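Local coordinates for SusD superfamily protein (Bacteroides thetaiotaomicron VPI-5482, PDB 3HDX) that probably binds polysaccharide at the outer membrane as a SusD-family partner in carbohydrate uptake, at residues Phe222-Ala227 against Ala232-Ile237; Asp365-Arg370 against Asn388-Asn393. All blocks are in the same frame, centred on the assembly; numbering follows the deposited sequence.

Interaction 1. Residues Phe222-Ala227 against Ala232-Ile237; sequences FIIDHA and AKYTSI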
loop_
_atom_site.group_PDB
_atom_site.type_symbol
_atom_site.label_atom_id
_atom_site.label_comp_id
_atom_site.label_asym_id
_atom_site.label_seq_id
_atom_site.Cartn_x
_atom_site.Cartn_y
_atom_site.Cartn_z
ATOM N N PHE A 222 -7.688 -16.610 4.138
ATOM C CA PHE A 222 -6.513 -17.283 4.681
ATOM C C PHE A 222 -5.776 -16.340 5.638
ATOM O O PHE A 222 -5.352 -16.719 6.725
ATOM C CB PHE A 222 -5.576 -17.771 3.570
ATOM C CG PHE A 222 -4.489 -18.652 4.061
ATOM C CD1 PHE A 222 -4.700 -20.027 4.142
ATOM C CD2 PHE A 222 -3.286 -18.129 4.495
ATOM C CE1 PHE A 222 -3.695 -20.878 4.658
ATOM C CE2 PHE A 222 -2.283 -18.946 5.054
ATOM C CZ PHE A 222 -2.490 -20.342 5.105
ATOM N N ILE A 223 -5.628 -15.091 5.219
ATOM C CA ILE A 223 -4.985 -14.083 6.048
ATOM C C ILE A 223 -5.694 -13.862 7.387
ATOM O O ILE A 223 -5.079 -13.886 8.455
ATOM C CB ILE A 223 -4.837 -12.730 5.283
ATOM C CG1 ILE A 223 -3.924 -12.889 4.069
ATOM C CG2 ILE A 223 -4.287 -11.647 6.210
ATOM C CD1 ILE A 223 -4.157 -11.790 3.012
ATOM N N ILE A 224 -7.007 -13.663 7.310
ATOM C CA ILE A 224 -7.817 -13.439 8.499
ATOM C C ILE A 224 -7.732 -14.621 9.447
ATOM O O ILE A 224 -7.565 -14.445 10.676
ATOM C CB ILE A 224 -9.292 -13.168 8.103
ATOM C CG1 ILE A 224 -9.387 -11.802 7.395
ATOM C CG2 ILE A 224 -10.225 -13.205 9.328
ATOM C CD1 ILE A 224 -10.627 -11.582 6.537
ATOM N N ASP A 225 -7.795 -15.815 8.863
ATOM C CA ASP A 225 -7.785 -17.044 9.663
ATOM C C ASP A 225 -6.425 -17.373 10.257
ATOM O O ASP A 225 -6.376 -18.173 11.168
ATOM C CB ASP A 225 -8.353 -18.214 8.872
ATOM C CG ASP A 225 -9.833 -18.044 8.533
ATOM O OD1 ASP A 225 -10.537 -17.289 9.263
ATOM O OD2 ASP A 225 -10.269 -18.668 7.530
ATOM N N HIS A 226 -5.336 -16.818 9.727
ATOM C CA HIS A 226 -4.012 -17.054 10.283
ATOM C C HIS A 226 -3.364 -15.829 10.909
ATOM O O HIS A 226 -2.169 -15.871 11.232
ATOM C CB HIS A 226 -3.111 -17.626 9.189
ATOM C CG HIS A 226 -3.542 -18.979 8.744
ATOM N ND1 HIS A 226 -4.557 -19.161 7.845
ATOM C CD2 HIS A 226 -3.195 -20.213 9.191
ATOM C CE1 HIS A 226 -4.739 -20.458 7.659
ATOM N NE2 HIS A 226 -3.920 -21.122 8.463
ATOM N N ALA A 227 -4.146 -14.769 11.138
ATOM C CA ALA A 227 -3.582 -13.499 11.629
ATOM C C ALA A 227 -2.777 -13.678 12.929
ATOM O O ALA A 227 -1.744 -13.030 13.127
ATOM C CB ALA A 227 -4.707 -12.479 11.842
ATOM N N ALA A 232 -0.967 -10.303 14.163
ATOM C CA ALA A 232 -1.741 -9.223 13.558
ATOM C C ALA A 232 -3.133 -9.203 14.188
ATOM O O ALA A 232 -3.775 -10.245 14.358
ATOM C CB ALA A 232 -1.834 -9.377 12.039
ATOM N N LYS A 233 -3.582 -8.002 14.509
ATOM C CA LYS A 233 -4.862 -7.765 15.183
ATOM C C LYS A 233 -5.607 -6.622 14.524
ATOM O O LYS A 233 -5.059 -5.913 13.669
ATOM C CB LYS A 233 -4.580 -7.385 16.648
ATOM C CG LYS A 233 -3.806 -8.455 17.442
ATOM C CD LYS A 233 -3.449 -8.027 18.850
ATOM C CE LYS A 233 -2.712 -9.129 19.605
ATOM N NZ LYS A 233 -2.315 -8.644 20.955
ATOM N N TYR A 234 -6.855 -6.456 14.939
ATOM C CA TYR A 234 -7.617 -5.267 14.615
ATOM C C TYR A 234 -7.153 -4.181 15.594
ATOM O O TYR A 234 -6.959 -4.431 16.804
ATOM C CB TYR A 234 -9.114 -5.523 14.732
ATOM C CG TYR A 234 -9.617 -6.500 13.682
ATOM C CD1 TYR A 234 -9.921 -6.087 12.386
ATOM C CD2 TYR A 234 -9.780 -7.863 13.980
ATOM C CE1 TYR A 234 -10.380 -6.976 11.441
ATOM C CE2 TYR A 234 -10.256 -8.767 13.033
ATOM C CZ TYR A 234 -10.563 -8.297 11.750
ATOM O OH TYR A 234 -10.981 -9.205 10.828
ATOM N N THR A 235 -7.006 -2.982 15.079
ATOM C CA THR A 235 -6.419 -1.869 15.816
ATOM C C THR A 235 -7.518 -0.902 16.290
ATOM O O THR A 235 -8.431 -0.542 15.523
ATOM C CB THR A 235 -5.355 -1.145 14.943
ATOM O OG1 THR A 235 -4.354 -2.072 14.506
ATOM C CG2 THR A 235 -4.697 0.027 15.671
ATOM N N SER A 236 -7.442 -0.514 17.561
ATOM C CA SER A 236 -8.353 0.474 18.103
ATOM C C SER A 236 -8.047 1.842 17.495
ATOM O O SER A 236 -6.932 2.108 16.979
ATOM C CB SER A 236 -8.187 0.564 19.626
ATOM O OG SER A 236 -6.938 1.158 19.983
ATOM N N ILE A 237 -9.030 2.734 17.553
ATOM C CA ILE A 237 -8.817 4.082 17.003
ATOM C C ILE A 237 -7.617 4.797 17.669
ATOM O O ILE A 237 -6.846 5.472 16.980
ATOM C CB ILE A 237 -10.115 4.945 17.012
ATOM C CG1 ILE A 237 -9.902 6.222 16.172
ATOM C CG2 ILE A 237 -10.563 5.242 18.475
ATOM C CD1 ILE A 237 -9.606 5.995 14.667
#
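Ala227 and Ala232 close a short turn at the end of helix 213-226. The link between them is polar. The amide N of Ala232 donates to O of Ala227 over 3.0 Å, and the bond is nearly straight at the hydrogen (165°). The N-H comes from above the plane of the Ala227 carbonyl.

The apolar contact is small. Both methyl groups point toward the opposite segment, and the two CB atoms, of Ala227 and Ala232, lie 4.2 Å apart. Both residues are buried. There is also a methyl-to-carbonyl van der Waals touch, with CB of Ala227 3.5 Å from O of Ala232. Farther along, Tyr234 reaches back with the end of its ring. Its OH lies 4.3 Å from CG2 of Ile224, so this touch is loose. The hydroxyl has its polar partner in Thr367, on helix 363-376.

Within segment 222-227, ND1 of His226 donates to O of Phe222 at 2.8 Å, and the acceptor lies almost in the imidazole plane. The same ND1 stands 3.4 Å above the Phe222 ring plane, over its centre. With chi1 at -170°, the Phe222 ring is anti to its backbone N and lies against the histidine. The bond, with the Phe222 ring against one face, is likely to hold the imidazole's rotation.

Helix 196-209 covers Phe222, Ile223 and His226. Helix 363-376 meets Ile224 and Ala227. Tyr234 extends over both helix 363-376 and helix 380-391. Ser236 then N-caps helix 237-241. The contact is thus a small helix-to-loop exit, laid across the ends of the helices in a mainly helical SusD-family fold.

Interaction 2. Residues Asp365-Arg370 against Asn388-Asn393; sequences DITLLR and NMIRTN. With EDO (1,2-ethanediol), chain G.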
loop_
_atom_site.group_PDB
_atom_site.type_symbol
_atom_site.label_atom_id
_atom_site.label_comp_id
_atom_site.label_asym_id
_atom_site.label_seq_id
_atom_site.Cartn_x
_atom_site.Cartn_y
_atom_site.Cartn_z
ATOM N N ASP A 365 -8.155 -3.648 6.211
ATOM C CA ASP A 365 -8.107 -3.646 4.735
ATOM C C ASP A 365 -8.552 -5.008 4.184
ATOM O O ASP A 365 -9.459 -5.088 3.359
ATOM C CB ASP A 365 -6.729 -3.276 4.214
ATOM C CG ASP A 365 -6.578 -3.539 2.718
ATOM O OD1 ASP A 365 -7.500 -3.169 1.948
ATOM O OD2 ASP A 365 -5.543 -4.141 2.318
ATOM N N ILE A 366 -7.898 -6.064 4.674
ATOM C CA ILE A 366 -8.160 -7.410 4.190
ATOM C C ILE A 366 -9.602 -7.867 4.495
ATOM O O ILE A 366 -10.228 -8.533 3.680
ATOM C CB ILE A 366 -7.118 -8.413 4.731
ATOM C CG1 ILE A 366 -5.690 -8.031 4.255
ATOM C CG2 ILE A 366 -7.445 -9.848 4.313
ATOM C CD1 ILE A 366 -5.457 -7.949 2.771
ATOM N N THR A 367 -10.133 -7.446 5.647
ATOM C CA THR A 367 -11.503 -7.751 6.036
ATOM C C THR A 367 -12.500 -7.066 5.131
ATOM O O THR A 367 -13.450 -7.712 4.658
ATOM C CB THR A 367 -11.718 -7.426 7.518
ATOM O OG1 THR A 367 -10.778 -8.205 8.279
ATOM C CG2 THR A 367 -13.178 -7.677 7.979
ATOM N N LEU A 368 -12.230 -5.804 4.794
ATOM C CA LEU A 368 -13.124 -5.072 3.862
ATOM C C LEU A 368 -12.964 -5.628 2.452
ATOM O O LEU A 368 -13.937 -5.699 1.708
ATOM C CB LEU A 368 -12.917 -3.534 3.913
ATOM C CG LEU A 368 -13.328 -2.887 5.234
ATOM C CD1 LEU A 368 -12.772 -1.432 5.363
ATOM C CD2 LEU A 368 -14.875 -2.943 5.436
ATOM N N LEU A 369 -11.755 -6.071 2.088
ATOM C CA LEU A 369 -11.511 -6.691 0.762
ATOM C C LEU A 369 -12.336 -7.954 0.651
ATOM O O LEU A 369 -12.898 -8.250 -0.409
ATOM C CB LEU A 369 -9.997 -6.942 0.557
ATOM C CG LEU A 369 -9.660 -7.386 -0.872
ATOM C CD1 LEU A 369 -9.908 -6.243 -1.905
ATOM C CD2 LEU A 369 -8.192 -7.914 -0.914
ATOM N N ARG A 370 -12.335 -8.742 1.717
ATOM C CA ARG A 370 -13.145 -9.954 1.751
ATOM C C ARG A 370 -14.637 -9.634 1.525
ATOM O O ARG A 370 -15.303 -10.363 0.798
ATOM C CB ARG A 370 -12.930 -10.738 3.051
ATOM C CG ARG A 370 -13.526 -12.112 2.970
ATOM C CD ARG A 370 -13.306 -12.844 4.234
ATOM N NE ARG A 370 -13.726 -14.224 4.141
ATOM C CZ ARG A 370 -13.535 -15.092 5.130
ATOM N NH1 ARG A 370 -12.889 -14.733 6.261
ATOM N NH2 ARG A 370 -13.933 -16.345 4.947
ATOM N N ASN A 388 -19.420 -5.377 9.227
ATOM C CA ASN A 388 -19.745 -5.081 10.619
ATOM C C ASN A 388 -18.570 -5.159 11.584
ATOM O O ASN A 388 -18.540 -4.413 12.561
ATOM C CB ASN A 388 -20.927 -5.930 11.129
ATOM C CG ASN A 388 -22.270 -5.433 10.628
ATOM O OD1 ASN A 388 -22.429 -4.236 10.332
ATOM N ND2 ASN A 388 -23.251 -6.324 10.556
HETATM N N MSE A 389 -17.611 -6.051 11.314
HETATM C CA MSE A 389 -16.416 -6.147 12.149
HETATM C C MSE A 389 -15.681 -4.820 12.246
HETATM O O MSE A 389 -15.193 -4.424 13.330
HETATM C CB MSE A 389 -15.460 -7.231 11.673
HETATM C CG MSE A 389 -15.966 -8.601 11.842
HETATM SE SE MSE A 389 -14.734 -9.921 11.172
HETATM C CE MSE A 389 -15.988 -11.406 11.238
ATOM N N ILE A 390 -15.589 -4.131 11.111
ATOM C CA ILE A 390 -14.920 -2.840 11.062
ATOM C C ILE A 390 -15.816 -1.763 11.695
ATOM O O ILE A 390 -15.355 -0.998 12.563
ATOM C CB ILE A 390 -14.547 -2.477 9.620
ATOM C CG1 ILE A 390 -13.733 -3.663 8.945
ATOM C CG2 ILE A 390 -13.917 -1.054 9.641
ATOM C CD1 ILE A 390 -12.648 -4.293 9.702
ATOM N N ARG A 391 -17.100 -1.718 11.280
ATOM C CA ARG A 391 -18.036 -0.704 11.805
ATOM C C ARG A 391 -18.105 -0.675 13.324
ATOM O O ARG A 391 -17.961 0.401 13.942
ATOM C CB ARG A 391 -19.417 -0.948 11.258
ATOM C CG ARG A 391 -19.583 -0.626 9.772
ATOM C CD ARG A 391 -21.002 -0.980 9.327
ATOM N NE ARG A 391 -21.994 -0.230 10.090
ATOM C CZ ARG A 391 -22.449 0.991 9.775
ATOM N NH1 ARG A 391 -22.036 1.651 8.669
ATOM N NH2 ARG A 391 -23.333 1.575 10.587
ATOM N N THR A 392 -18.253 -1.860 13.916
ATOM C CA THR A 392 -18.436 -1.962 15.371
ATOM C C THR A 392 -17.166 -1.696 16.179
ATOM O O THR A 392 -17.257 -1.616 17.429
ATOM C CB THR A 392 -19.085 -3.294 15.786
ATOM O OG1 THR A 392 -18.212 -4.364 15.450
ATOM C CG2 THR A 392 -20.451 -3.469 15.089
ATOM N N ASN A 393 -15.981 -1.631 15.527
ATOM C CA ASN A 393 -14.762 -1.190 16.207
ATOM C C ASN A 393 -14.504 0.315 15.970
ATOM O O ASN A 393 -13.453 0.847 16.363
ATOM C CB ASN A 393 -13.547 -1.984 15.801
ATOM C CG ASN A 393 -12.465 -2.007 16.882
ATOM O OD1 ASN A 393 -12.753 -2.051 18.097
ATOM N ND2 ASN A 393 -11.213 -2.002 16.449
HETATM C C1 EDO G . -25.051 4.554 9.849
HETATM O O1 EDO G . -23.756 4.593 10.489
HETATM C C2 EDO G . -26.025 5.545 10.460
HETATM O O2 EDO G . -25.529 6.887 10.340
#
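Ile390 of helix 380-391 packs between Thr367 and Leu368 of helix 363-376. This is the tight part of the contact. The CG1-CD1 branch of Ile390 does the touching. CD1 lies 3.8 Å from CG2 of Thr367 and is almost as near to CB of that residue. The CG1 methylene meets the fork of Leu368, 3.8 Å from CD2 of Leu368. Chi1 of -52° sets CG1 of Ile390 beside its backbone N, and chi2 of -46° turns CD1 onto the threonine. The Thr367 and Ile390 side chains run alongside each other, pointing in opposite senses. All three residues are buried, and no hydrogen bond joins the segments. OG1 of Thr367 is hydrogen-bonded to O of Leu363, while its methyl faces Ile390. An alanine in place of Ile390 would be likely to leave the Thr367 methyl and the Leu368 fork without their shared partner and open a gap between the helices.

The solvent side is looser. Selenomethionine Met389 is exposed, and its SE reaches CG2 of Thr367 only at 4.2 Å.

Arg391 is buried but turned away from helix 363-376. Its NE is hydrogen-bonded to O of Arg397. The chain bends at chi3, and NH2 of Arg391 also donates to O1 of a 1,2-ethanediol at 3.0 Å, probably taken from the crystallisation liquor. The diol lies at the edge of the guanidinium. O of Asn388 accepts from both N and OG1 of Thr392, which come from opposite faces of its plane; OG1 of Thr392 is 2.9 Å from O of Asn388.

Helix 409-423 lies against Leu368 and Ile390, and helix 213-226 against Thr367. Helices 363-376 and 380-391 follow one another as a helical hairpin. Such paired helices are consistent with the TPR-like helical core of SusD proteins.

From the N terminus, the chain reaches interaction 1 first. There helix 213-226 ends, and a turn with four intervening residues is closed before helix 237-241. The chain then runs on to helix 363-376. Interaction 2 closes a longer loop of 17 intervening residues, mostly helical, with helix 380-391. The two contacts are in series and neither nests nor crosses. The centres of interactions 1 and 2 are about 10 Å apart, on the same side of the chain's centre. They meet in space through Tyr234 and Thr367, and Ile224 packs on Thr367 and Arg370. Together they tie helix 213-226 and its exit loop to the later helical hairpin.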